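Local coordinates for periplasmic binding protein (PDB 4OVK) that probably captures a solute outside the cell membrane, as the extracytoplasmic binding component of an ABC transporter, at residues P179-Q185 with P231-S237. Residues are numbered along the deposited sequence; the frame is centred on the assembly and turned at random.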
ATOM      1  N   PRO A 179      10.045 -20.664  -7.464  1.00 24.29           N
ATOM      2  CA  PRO A 179       9.621 -21.041  -6.108  1.00 24.97           C
ATOM      3  C   PRO A 179       8.119 -20.844  -5.933  1.00 23.44           C
ATOM      4  O   PRO A 179       7.566 -19.877  -6.464  1.00 23.00           O
ATOM      5  CB  PRO A 179      10.381 -20.066  -5.193  1.00 26.21           C
ATOM      6  CG  PRO A 179      11.454 -19.478  -6.029  1.00 28.70           C
ATOM      7  CD  PRO A 179      10.974 -19.522  -7.452  1.00 28.03           C
ATOM      8  N   LYS A 180       7.474 -21.761  -5.213  1.00 21.73           N
ATOM      9  CA  LYS A 180       6.052 -21.650  -4.914  1.00 20.49           C
ATOM     10  C   LYS A 180       5.842 -20.772  -3.680  1.00 19.44           C
ATOM     11  O   LYS A 180       6.394 -21.046  -2.613  1.00 19.09           O
ATOM     12  CB  LYS A 180       5.445 -23.029  -4.692  1.00 25.00           C
ATOM     13  CG  LYS A 180       3.926 -23.014  -4.622  1.00 28.94           C
ATOM     14  CD  LYS A 180       3.342 -24.406  -4.420  1.00 34.46           C
ATOM     15  CE  LYS A 180       3.663 -25.343  -5.573  1.00 34.51           C
ATOM     16  NZ  LYS A 180       2.798 -26.548  -5.506  1.00 35.44           N
ATOM     17  N   VAL A 181       5.034 -19.726  -3.842  1.00 18.16           N
ATOM     18  CA  VAL A 181       4.875 -18.684  -2.823  1.00 16.70           C
ATOM     19  C   VAL A 181       3.424 -18.593  -2.386  1.00 18.44           C
ATOM     20  O   VAL A 181       2.517 -18.533  -3.236  1.00 19.78           O
ATOM     21  CB  VAL A 181       5.313 -17.290  -3.340  1.00 17.01           C
ATOM     22  CG1 VAL A 181       5.254 -16.259  -2.221  1.00 17.31           C
ATOM     23  CG2 VAL A 181       6.708 -17.340  -3.965  1.00 17.58           C
ATOM     24  N   LEU A 182       3.225 -18.581  -1.065  1.00 16.17           N
ATOM     25  CA  LEU A 182       1.912 -18.418  -0.438  1.00 17.75           C
ATOM     26  C   LEU A 182       1.894 -17.070   0.285  1.00 18.76           C
ATOM     27  O   LEU A 182       2.800 -16.772   1.077  1.00 17.66           O
ATOM     28  CB  LEU A 182       1.673 -19.523   0.587  1.00 18.85           C
ATOM     29  CG  LEU A 182       0.302 -19.486   1.274  1.00 20.86           C
ATOM     30  CD1 LEU A 182      -0.797 -19.793   0.265  1.00 25.66           C
ATOM     31  CD2 LEU A 182       0.267 -20.466   2.431  1.00 23.78           C
ATOM     32  N   TYR A 183       0.875 -16.254   0.013  1.00 16.96           N
ATOM     33  CA  TYR A 183       0.690 -15.002   0.732  1.00 15.43           C
ATOM     34  C   TYR A 183      -0.429 -15.236   1.752  1.00 16.11           C
ATOM     35  O   TYR A 183      -1.602 -15.326   1.395  1.00 17.25           O
ATOM     36  CB  TYR A 183       0.365 -13.867  -0.248  1.00 17.84           C
ATOM     37  CG  TYR A 183       0.859 -12.479   0.169  1.00 16.68           C
ATOM     38  CD1 TYR A 183       0.386 -11.863   1.313  1.00 18.45           C
ATOM     39  CD2 TYR A 183       1.798 -11.790  -0.595  1.00 18.43           C
ATOM     40  CE1 TYR A 183       0.821 -10.591   1.681  1.00 21.48           C
ATOM     41  CE2 TYR A 183       2.255 -10.534  -0.229  1.00 19.91           C
ATOM     42  CZ  TYR A 183       1.755  -9.931   0.904  1.00 20.93           C
ATOM     43  OH  TYR A 183       2.188  -8.670   1.255  1.00 23.61           O
ATOM     44  N   LEU A 184      -0.032 -15.413   3.009  1.00 16.21           N
ATOM     45  CA  LEU A 184      -0.945 -15.737   4.099  1.00 15.83           C
ATOM     46  C   LEU A 184      -1.388 -14.452   4.798  1.00 16.01           C
ATOM     47  O   LEU A 184      -0.551 -13.673   5.257  1.00 15.57           O
ATOM     48  CB  LEU A 184      -0.249 -16.708   5.084  1.00 16.63           C
ATOM     49  CG  LEU A 184      -1.028 -17.192   6.317  1.00 16.86           C
ATOM     50  CD1 LEU A 184      -2.261 -18.014   5.946  1.00 19.07           C
ATOM     51  CD2 LEU A 184      -0.110 -18.011   7.226  1.00 17.61           C
ATOM     52  N   GLN A 185      -2.703 -14.215   4.856  1.00 16.79           N
ATOM     53  CA  GLN A 185      -3.213 -12.978   5.453  1.00 16.81           C
ATOM     54  C   GLN A 185      -3.149 -12.962   6.975  1.00 18.45           C
ATOM     55  O   GLN A 185      -2.818 -11.928   7.580  1.00 18.64           O
ATOM     56  CB  GLN A 185      -4.663 -12.699   5.048  1.00 16.59           C
ATOM     57  CG  GLN A 185      -5.032 -11.224   5.248  1.00 20.48           C
ATOM     58  CD  GLN A 185      -6.477 -10.884   4.910  1.00 26.28           C
ATOM     59  OE1 GLN A 185      -6.794  -9.740   4.581  1.00 31.73           O
ATOM     60  NE2 GLN A 185      -7.359 -11.864   5.009  1.00 29.18           N
ATOM     61  N   PRO A 231       4.215 -24.802  -0.100  1.00 21.68           N
ATOM     62  CA  PRO A 231       4.957 -23.657  -0.614  1.00 19.00           C
ATOM     63  C   PRO A 231       6.407 -23.622  -0.126  1.00 19.35           C
ATOM     64  O   PRO A 231       6.714 -24.097   0.986  1.00 19.76           O
ATOM     65  CB  PRO A 231       4.157 -22.453  -0.096  1.00 19.02           C
ATOM     66  CG  PRO A 231       3.441 -22.959   1.101  1.00 20.90           C
ATOM     67  CD  PRO A 231       3.121 -24.387   0.801  1.00 22.98           C
ATOM     68  N   ASP A 232       7.278 -23.108  -0.991  1.00 18.94           N
ATOM     69  CA  ASP A 232       8.704 -22.874  -0.686  1.00 18.46           C
ATOM     70  C   ASP A 232       8.934 -21.603   0.138  1.00 18.70           C
ATOM     71  O   ASP A 232       9.898 -21.510   0.917  1.00 19.39           O
ATOM     72  CB  ASP A 232       9.501 -22.765  -1.989  1.00 20.55           C
ATOM     73  CG  ASP A 232       9.380 -24.011  -2.863  1.00 23.97           C
ATOM     74  OD1 ASP A 232       9.899 -25.079  -2.457  1.00 28.15           O
ATOM     75  OD2 ASP A 232       8.768 -23.921  -3.959  1.00 24.92           O
ATOM     76  N   ILE A 233       8.061 -20.614  -0.063  1.00 17.57           N
ATOM     77  CA  ILE A 233       8.165 -19.306   0.584  1.00 16.05           C
ATOM     78  C   ILE A 233       6.773 -18.909   1.071  1.00 14.91           C
ATOM     79  O   ILE A 233       5.788 -19.146   0.370  1.00 15.91           O
ATOM     80  CB  ILE A 233       8.693 -18.238  -0.405  1.00 16.64           C
ATOM     81  CG1 ILE A 233      10.132 -18.554  -0.824  1.00 16.87           C
ATOM     82  CG2 ILE A 233       8.649 -16.839   0.206  1.00 16.99           C
ATOM     83  CD1 ILE A 233      10.637 -17.723  -1.991  1.00 19.23           C
ATOM     84  N   ILE A 234       6.695 -18.350   2.278  1.00 14.25           N
ATOM     85  CA  ILE A 234       5.428 -17.831   2.820  1.00 15.08           C
ATOM     86  C   ILE A 234       5.666 -16.374   3.193  1.00 14.30           C
ATOM     87  O   ILE A 234       6.638 -16.063   3.882  1.00 15.82           O
ATOM     88  CB  ILE A 234       4.961 -18.616   4.070  1.00 17.36           C
ATOM     89  CG1 ILE A 234       4.649 -20.078   3.714  1.00 19.02           C
ATOM     90  CG2 ILE A 234       3.730 -17.952   4.700  1.00 17.46           C
ATOM     91  CD1 ILE A 234       4.518 -20.995   4.925  1.00 19.76           C
ATOM     92  N   ILE A 235       4.807 -15.486   2.694  1.00 12.69           N
ATOM     93  CA  ILE A 235       4.821 -14.090   3.072  1.00 12.43           C
ATOM     94  C   ILE A 235       3.593 -13.861   3.948  1.00 12.38           C
ATOM     95  O   ILE A 235       2.496 -14.307   3.607  1.00 14.30           O
ATOM     96  CB  ILE A 235       4.790 -13.173   1.834  1.00 13.40           C
ATOM     97  CG1 ILE A 235       6.038 -13.432   0.963  1.00 16.65           C
ATOM     98  CG2 ILE A 235       4.677 -11.714   2.240  1.00 16.37           C
ATOM     99  CD1 ILE A 235       5.944 -12.788  -0.379  1.00 19.14           C
ATOM    100  N   LEU A 236       3.795 -13.202   5.086  1.00 12.81           N
ATOM    101  CA  LEU A 236       2.725 -12.918   6.037  1.00 13.54           C
ATOM    102  C   LEU A 236       2.305 -11.468   5.871  1.00 12.62           C
ATOM    103  O   LEU A 236       3.143 -10.587   5.863  1.00 12.68           O
ATOM    104  CB  LEU A 236       3.204 -13.145   7.475  1.00 13.34           C
ATOM    105  CG  LEU A 236       3.816 -14.506   7.811  1.00 14.86           C
ATOM    106  CD1 LEU A 236       4.392 -14.502   9.214  1.00 15.92           C
ATOM    107  CD2 LEU A 236       2.804 -15.623   7.667  1.00 16.36           C
ATOM    108  N   SER A 237       1.000 -11.218   5.766  1.00 13.48           N
ATOM    109  CA  SER A 237       0.520  -9.866   5.567  1.00 13.07           C
ATOM    110  C   SER A 237       0.552  -9.018   6.849  1.00 14.19           C
ATOM    111  O   SER A 237       0.752  -9.539   7.945  1.00 14.53           O
ATOM    112  CB  SER A 237      -0.905  -9.901   5.005  1.00 15.32           C
ATOM    113  OG  SER A 237      -1.848  -9.828   6.049  1.00 20.94           O
TER
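One face of the Y183 ring carries the CG2 methyl of I235 in a CH-pi contact, 3.8 Å from the ring centroid and displaced toward the rim, while CB of S237 meets the ring edge in its plane, 3.8 Å from CE1. The first torsion of Y183 (chi1 -149°) swings the ring toward strand 233-236 and lays it across I235, and a hydrogen bond from the phenol oxygen to D279 fixes the far end. Replacing the tyrosine by alanine would remove the ring, and is likely to uncover the I235 methyl and deprive D279 of its phenol partner. I235 sends its other arm back to V181, CD1 of I235 lying 4.0 Å from CG1 of V181, and helix 285-296 packs over this face through Y183, V181 and I233. On the reverse face L184 and L236 run side by side with their CD2 methyls touching, and CB of L182 rests against the P231 ring. Between these two apolar layers the backbones form a regular parallel ladder, in which L182 and L184 each donate N-H to one residue and accept from another two places further along the neighbouring strand. Polar side chains finish both ends of the ladder. OD2 of D232 takes the backbone N-H of K180 at 2.8 Å in a nearly straight bond (170°), through the lone pair anti to OD1; K180 itself carries its ammonium away to the carbonyl of W229. At the other end OG of S237 donates to the Q185 carbonyl oxygen at 2.8 Å, in the carbonyl plane. Strands 180-184 and 233-236 are the central pair of a four-stranded parallel sheet with order 2-1-3-4, with helix 285-296 over one face and V191 against L182 and L184 on the other, as in an alpha/beta lobe of a periplasmic binding protein.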